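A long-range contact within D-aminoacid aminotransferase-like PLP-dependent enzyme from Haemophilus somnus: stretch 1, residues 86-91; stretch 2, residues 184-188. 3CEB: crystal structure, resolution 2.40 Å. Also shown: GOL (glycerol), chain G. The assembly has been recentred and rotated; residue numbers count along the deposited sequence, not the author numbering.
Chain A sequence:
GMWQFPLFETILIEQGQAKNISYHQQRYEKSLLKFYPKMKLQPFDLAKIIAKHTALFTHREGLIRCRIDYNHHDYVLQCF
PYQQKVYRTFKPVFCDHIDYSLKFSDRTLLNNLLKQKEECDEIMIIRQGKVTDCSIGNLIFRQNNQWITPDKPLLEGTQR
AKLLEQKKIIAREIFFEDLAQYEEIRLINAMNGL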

# COMPACT_ATOMS: atom_id res chain seq x y z
N VAL A 86 3.49 15.11 -0.23
CA VAL A 86 3.66 15.33 1.19
C VAL A 86 2.33 15.06 1.91
O VAL A 86 1.30 15.71 1.64
CB VAL A 86 4.15 16.82 1.49
CG1 VAL A 86 5.37 17.17 0.64
CG2 VAL A 86 3.00 17.89 1.24
N TYR A 87 2.34 14.12 2.83
CA TYR A 87 1.15 13.90 3.64
C TYR A 87 1.49 14.13 5.09
O TYR A 87 2.20 13.32 5.67
CB TYR A 87 0.60 12.49 3.47
CG TYR A 87 0.27 12.12 2.04
CD1 TYR A 87 1.22 11.58 1.22
CD2 TYR A 87 -0.99 12.33 1.52
CE1 TYR A 87 0.92 11.24 -0.11
CE2 TYR A 87 -1.30 11.99 0.20
CZ TYR A 87 -0.35 11.45 -0.61
OH TYR A 87 -0.65 11.09 -1.92
N ARG A 88 0.93 15.18 5.69
CA ARG A 88 1.24 15.54 7.07
C ARG A 88 0.10 15.53 8.11
O ARG A 88 0.36 15.45 9.30
CB ARG A 88 1.86 16.94 7.08
CG ARG A 88 3.32 16.89 6.73
CD ARG A 88 3.73 18.15 6.13
NE ARG A 88 5.18 18.21 5.96
CZ ARG A 88 5.76 19.09 5.14
NH1 ARG A 88 4.99 19.90 4.42
NH2 ARG A 88 7.08 19.14 5.00
N THR A 89 -1.14 15.66 7.66
CA THR A 89 -2.27 15.75 8.57
C THR A 89 -3.23 14.68 8.15
O THR A 89 -3.33 14.38 6.96
CB THR A 89 -2.96 17.11 8.55
OG1 THR A 89 -3.32 17.43 7.21
CG2 THR A 89 -2.05 18.19 9.06
N PHE A 90 -3.87 14.08 9.15
CA PHE A 90 -4.73 12.89 8.98
C PHE A 90 -6.03 12.96 9.76
O PHE A 90 -6.01 13.06 10.96
CB PHE A 90 -3.96 11.64 9.40
CG PHE A 90 -2.72 11.39 8.57
CD1 PHE A 90 -1.55 12.03 8.85
CD2 PHE A 90 -2.75 10.52 7.52
CE1 PHE A 90 -0.45 11.81 8.08
CE2 PHE A 90 -1.65 10.30 6.77
CZ PHE A 90 -0.50 10.94 7.04
N LYS A 91 -7.15 12.87 9.06
CA LYS A 91 -8.47 12.90 9.69
C LYS A 91 -8.92 11.54 10.18
O LYS A 91 -9.01 10.58 9.40
CB LYS A 91 -9.52 13.48 8.74
CG LYS A 91 -10.93 13.56 9.36
CD LYS A 91 -11.04 14.42 10.62
CE LYS A 91 -11.82 15.72 10.34
NZ LYS A 91 -12.04 16.50 11.61
N GLU A 184 3.98 12.28 15.97
CA GLU A 184 3.96 12.58 14.56
C GLU A 184 3.39 11.39 13.82
O GLU A 184 3.60 10.27 14.26
CB GLU A 184 5.39 12.82 14.07
CG GLU A 184 5.48 13.26 12.62
CD GLU A 184 6.91 13.47 12.12
OE1 GLU A 184 7.85 13.55 12.91
OE2 GLU A 184 7.08 13.56 10.89
N ILE A 185 2.68 11.66 12.73
CA ILE A 185 2.03 10.64 11.91
C ILE A 185 2.49 10.76 10.47
O ILE A 185 2.61 11.86 9.94
CB ILE A 185 0.48 10.82 11.85
CG1 ILE A 185 -0.12 11.03 13.26
CG2 ILE A 185 -0.19 9.63 11.11
CD1 ILE A 185 -1.61 11.09 13.28
N ARG A 186 2.74 9.63 9.82
CA ARG A 186 3.07 9.67 8.40
C ARG A 186 2.51 8.49 7.67
O ARG A 186 2.13 7.48 8.29
CB ARG A 186 4.57 9.69 8.17
CG ARG A 186 5.19 11.02 8.41
CD ARG A 186 6.59 11.02 7.87
NE ARG A 186 7.49 11.83 8.69
CZ ARG A 186 8.81 11.90 8.50
NH1 ARG A 186 9.37 11.22 7.49
NH2 ARG A 186 9.57 12.66 9.31
N LEU A 187 2.42 8.61 6.36
CA LEU A 187 2.05 7.49 5.55
C LEU A 187 3.17 6.73 4.89
O LEU A 187 4.18 7.27 4.58
CB LEU A 187 0.89 7.84 4.63
CG LEU A 187 1.02 8.53 3.29
CD1 LEU A 187 1.82 7.80 2.33
CD2 LEU A 187 -0.32 8.67 2.79
N ILE A 188 3.00 5.45 4.72
CA ILE A 188 3.95 4.67 3.93
C ILE A 188 3.19 3.82 2.89
O ILE A 188 2.11 3.29 3.15
CB ILE A 188 4.83 3.71 4.79
CG1 ILE A 188 3.95 2.79 5.63
CG2 ILE A 188 5.85 4.43 5.65
CD1 ILE A 188 4.78 1.65 6.29
C1 GOL G . 5.82 11.65 1.95
O1 GOL G . 6.55 10.46 1.77
C2 GOL G . 5.53 11.92 3.44
O2 GOL G . 4.90 13.20 3.44
C3 GOL G . 4.72 10.75 4.07
O3 GOL G . 3.73 11.10 5.04

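Where two segments distant in sequence meet without a direct hydrogen bond, aromatic rings laid against aliphatic side chains can supply the contact, and this pair illustrates the principle. Y87 and F90 both send CA-to-CB toward the second stretch, where I185 and L187, alternate residues of a β-strand, point back at them. Each ring receives a methyl group over one face: CD2 of L187 lies 3.8 Å from the centroid of the Y87 ring, and CG2 of I185 lies 3.9 Å from that of F90, both in CH-π geometry. F90 spans both aliphatic residues, for its CE2 also approaches CB of L187 at 4.1 Å. A flat ring offers a broad surface to a branched side chain, and L187, buried, suits its place because its apolar side chain lies against both aromatic rings. Together the stretches bury 284 Å².

Further out, the backbone contributes polar groups that find no partner directly across the gap. A glycerol, probably from the crystallisation liquor, bridges them: its O3 donates to O of Y87 at 2.8 Å and accepts from N of L187 at 3.1 Å, while N of Y87 donates to its O2 at 2.8 Å. R88 and R186, both exposed residues, direct CA-to-CB away from the opposing stretch; NE of R186 forms a salt bridge with OE2 of E184 at 2.8 Å, within its own stretch.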